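Long-range contact in 3-oxoacyl-(acyl-carrier protein) synthase II (Thermus thermophilus, PDB 1J3N), which catalyses the condensation step that elongates the growing acyl chain on acyl-carrier protein in fatty acid synthesis: residues M1-L9 with L172-D181. Numbering follows the deposited sequence.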
loop_
_atom_site.group_PDB
_atom_site.type_symbol
_atom_site.label_atom_id
_atom_site.label_comp_id
_atom_site.label_asym_id
_atom_site.label_seq_id
_atom_site.Cartn_x
_atom_site.Cartn_y
_atom_site.Cartn_z
ATOM N N MET A 1 -25.222 -1.640 5.917
ATOM C CA MET A 1 -24.015 -2.433 6.285
ATOM C C MET A 1 -23.889 -2.519 7.807
ATOM O O MET A 1 -24.674 -3.208 8.470
ATOM C CB MET A 1 -22.761 -1.777 5.694
ATOM C CG MET A 1 -22.858 -1.489 4.200
ATOM S SD MET A 1 -21.426 -0.601 3.538
ATOM C CE MET A 1 -21.705 1.032 4.229
ATOM N N ARG A 2 -22.900 -1.815 8.351
ATOM C CA ARG A 2 -22.655 -1.793 9.787
ATOM C C ARG A 2 -21.917 -0.526 10.181
ATOM O O ARG A 2 -21.132 0.018 9.406
ATOM C CB ARG A 2 -21.805 -2.993 10.221
ATOM C CG ARG A 2 -22.475 -4.342 10.122
ATOM C CD ARG A 2 -21.628 -5.409 10.803
ATOM N NE ARG A 2 -20.367 -5.662 10.113
ATOM C CZ ARG A 2 -19.414 -6.468 10.573
ATOM N NH1 ARG A 2 -19.576 -7.096 11.730
ATOM N NH2 ARG A 2 -18.310 -6.669 9.867
ATOM N N ARG A 3 -22.175 -0.052 11.391
ATOM C CA ARG A 3 -21.480 1.123 11.864
ATOM C C ARG A 3 -20.093 0.646 12.294
ATOM O O ARG A 3 -19.901 -0.520 12.643
ATOM C CB ARG A 3 -22.225 1.761 13.042
ATOM C CG ARG A 3 -23.564 2.383 12.654
ATOM C CD ARG A 3 -23.918 3.550 13.563
ATOM N NE ARG A 3 -24.235 3.137 14.927
ATOM C CZ ARG A 3 -23.837 3.788 16.016
ATOM N NH1 ARG A 3 -23.098 4.882 15.907
ATOM N NH2 ARG A 3 -24.189 3.354 17.217
ATOM N N VAL A 4 -19.125 1.546 12.235
ATOM C CA VAL A 4 -17.766 1.221 12.620
ATOM C C VAL A 4 -17.339 2.279 13.622
ATOM O O VAL A 4 -17.406 3.481 13.339
ATOM C CB VAL A 4 -16.822 1.237 11.397
ATOM C CG1 VAL A 4 -15.388 0.998 11.850
ATOM C CG2 VAL A 4 -17.256 0.167 10.390
ATOM N N VAL A 5 -16.930 1.831 14.804
ATOM C CA VAL A 5 -16.510 2.745 15.849
ATOM C C VAL A 5 -15.075 2.508 16.312
ATOM O O VAL A 5 -14.543 1.401 16.213
ATOM C CB VAL A 5 -17.443 2.651 17.075
ATOM C CG1 VAL A 5 -18.849 3.086 16.695
ATOM C CG2 VAL A 5 -17.440 1.232 17.622
ATOM N N VAL A 6 -14.468 3.576 16.816
ATOM C CA VAL A 6 -13.096 3.574 17.325
ATOM C C VAL A 6 -13.158 3.233 18.817
ATOM O O VAL A 6 -13.785 3.954 19.588
ATOM C CB VAL A 6 -12.453 4.980 17.149
ATOM C CG1 VAL A 6 -11.028 4.994 17.692
ATOM C CG2 VAL A 6 -12.475 5.378 15.683
ATOM N N THR A 7 -12.503 2.145 19.216
ATOM C CA THR A 7 -12.521 1.712 20.608
ATOM C C THR A 7 -11.140 1.605 21.243
ATOM O O THR A 7 -11.017 1.242 22.415
ATOM C CB THR A 7 -13.200 0.340 20.735
ATOM O OG1 THR A 7 -12.440 -0.635 20.004
ATOM C CG2 THR A 7 -14.623 0.395 20.180
ATOM N N GLY A 8 -10.104 1.899 20.469
ATOM C CA GLY A 8 -8.755 1.825 20.995
ATOM C C GLY A 8 -7.835 2.818 20.321
ATOM O O GLY A 8 -7.864 2.964 19.104
ATOM N N LEU A 9 -7.021 3.510 21.111
ATOM C CA LEU A 9 -6.091 4.479 20.568
ATOM C C LEU A 9 -4.679 4.150 21.038
ATOM O O LEU A 9 -4.383 4.188 22.235
ATOM C CB LEU A 9 -6.478 5.896 21.015
ATOM C CG LEU A 9 -7.901 6.356 20.662
ATOM C CD1 LEU A 9 -8.218 7.648 21.389
ATOM C CD2 LEU A 9 -8.042 6.540 19.151
ATOM N N LEU A 172 -12.048 0.766 7.420
ATOM C CA LEU A 172 -13.460 1.100 7.566
ATOM C C LEU A 172 -14.241 0.246 6.579
ATOM O O LEU A 172 -15.230 -0.392 6.940
ATOM C CB LEU A 172 -13.703 2.579 7.242
ATOM C CG LEU A 172 -15.162 3.017 7.042
ATOM C CD1 LEU A 172 -15.928 2.947 8.364
ATOM C CD2 LEU A 172 -15.193 4.438 6.497
ATOM N N ARG A 173 -13.780 0.230 5.331
ATOM C CA ARG A 173 -14.439 -0.532 4.267
ATOM C C ARG A 173 -14.451 -2.021 4.554
ATOM O O ARG A 173 -15.450 -2.692 4.352
ATOM C CB ARG A 173 -13.746 -0.282 2.927
ATOM C CG ARG A 173 -13.832 1.152 2.453
ATOM C CD ARG A 173 -15.269 1.676 2.445
ATOM N NE ARG A 173 -15.343 2.984 1.798
ATOM C CZ ARG A 173 -16.198 3.945 2.131
ATOM N NH1 ARG A 173 -17.068 3.759 3.117
ATOM N NH2 ARG A 173 -16.182 5.100 1.477
ATOM N N MET A 174 -13.310 -2.520 5.015
ATOM C CA MET A 174 -13.124 -3.914 5.363
ATOM C C MET A 174 -14.188 -4.376 6.368
ATOM O O MET A 174 -14.733 -5.477 6.253
ATOM C CB MET A 174 -11.726 -4.064 5.958
ATOM C CG MET A 174 -11.114 -5.441 5.931
ATOM S SD MET A 174 -9.437 -5.297 6.637
ATOM C CE MET A 174 -8.505 -4.786 5.228
ATOM N N ILE A 175 -14.477 -3.547 7.368
ATOM C CA ILE A 175 -15.488 -3.921 8.356
ATOM C C ILE A 175 -16.901 -3.726 7.786
ATOM O O ILE A 175 -17.766 -4.576 7.969
ATOM C CB ILE A 175 -15.327 -3.104 9.679
ATOM C CG1 ILE A 175 -13.934 -3.360 10.286
ATOM C CG2 ILE A 175 -16.399 -3.519 10.679
ATOM C CD1 ILE A 175 -13.635 -2.553 11.539
ATOM N N GLN A 176 -17.136 -2.614 7.089
ATOM C CA GLN A 176 -18.455 -2.358 6.498
ATOM C C GLN A 176 -18.849 -3.467 5.522
ATOM O O GLN A 176 -20.021 -3.832 5.418
ATOM C CB GLN A 176 -18.473 -1.030 5.738
ATOM C CG GLN A 176 -18.233 0.216 6.571
ATOM C CD GLN A 176 -18.293 1.478 5.726
ATOM O OE1 GLN A 176 -17.642 1.567 4.684
ATOM N NE2 GLN A 176 -19.073 2.462 6.172
ATOM N N LEU A 177 -17.858 -3.988 4.801
ATOM C CA LEU A 177 -18.062 -5.044 3.814
ATOM C C LEU A 177 -18.177 -6.442 4.436
ATOM O O LEU A 177 -18.473 -7.411 3.740
ATOM C CB LEU A 177 -16.909 -5.029 2.796
ATOM C CG LEU A 177 -16.755 -3.820 1.864
ATOM C CD1 LEU A 177 -15.315 -3.716 1.379
ATOM C CD2 LEU A 177 -17.711 -3.948 0.688
ATOM N N GLY A 178 -17.934 -6.546 5.739
ATOM C CA GLY A 178 -18.025 -7.836 6.403
ATOM C C GLY A 178 -16.792 -8.726 6.311
ATOM O O GLY A 178 -16.864 -9.917 6.631
ATOM N N GLU A 179 -15.659 -8.162 5.892
ATOM C CA GLU A 179 -14.420 -8.938 5.763
ATOM C C GLU A 179 -13.729 -9.114 7.113
ATOM O O GLU A 179 -12.827 -9.940 7.264
ATOM C CB GLU A 179 -13.454 -8.255 4.779
ATOM C CG GLU A 179 -14.058 -7.997 3.396
ATOM C CD GLU A 179 -13.114 -7.261 2.460
ATOM O OE1 GLU A 179 -12.503 -6.260 2.894
ATOM O OE2 GLU A 179 -12.985 -7.671 1.285
ATOM N N ALA A 180 -14.161 -8.332 8.094
ATOM C CA ALA A 180 -13.596 -8.388 9.433
ATOM C C ALA A 180 -14.532 -7.670 10.389
ATOM O O ALA A 180 -15.351 -6.850 9.966
ATOM C CB ALA A 180 -12.209 -7.717 9.447
ATOM N N ASP A 181 -14.415 -7.977 11.677
ATOM C CA ASP A 181 -15.250 -7.334 12.685
ATOM C C ASP A 181 -14.451 -6.327 13.491
ATOM O O ASP A 181 -15.003 -5.382 14.048
ATOM C CB ASP A 181 -15.862 -8.384 13.606
ATOM C CG ASP A 181 -16.672 -9.389 12.838
ATOM O OD1 ASP A 181 -17.426 -8.940 11.950
ATOM O OD2 ASP A 181 -16.557 -10.605 13.111
HETATM O O HOH W 1 -20.695 2.633 8.693
#
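Val4 lays its CG2 methyl over Ile175 and Leu172 of helix 163-176, with Val4 CG2 3.8 Å from Ile175 CG2. Val4 CB meets Leu172 CD1 at 3.6 Å, and CG1, anti to the backbone N (chi1 176°), reaches Ile175 CD1. Next to this apolar patch, the bend at chi3 (-67°) turns the Arg2 guanidinium onto the carbonyls of the last turn. Arg2 NH1, at 2.8 Å, and NH2 both grip one oxygen, Asp181 OD1, which lies in the guanidinium plane, while the guanidinium and carboxylate planes are 87° apart. Arg2 NH2 also donates to Ile175 O at 2.9 Å, a carbonyl shared with Gly178 N, and weakly to Ala180 O. A leucine in place of Arg2 would probably leave Asp181 OD1 without its paired donors, although Arg97 still meets OD2, and cost Ile175 O its side-chain donor. Met1 folds across Gln176, Met1 CE 3.6 Å from Gln176 NE2. A water bridges that NE2 to Arg2 O, while Gln176 OE1 takes a bond from Arg173 NH1. Gly178, the first residue to leave helical angles, has positive phi in a Schellman motif, and the start of strand 4-13 packs on helix 163-176 as in the layered alpha-beta-alpha-beta-alpha thiolase fold of condensing enzymes.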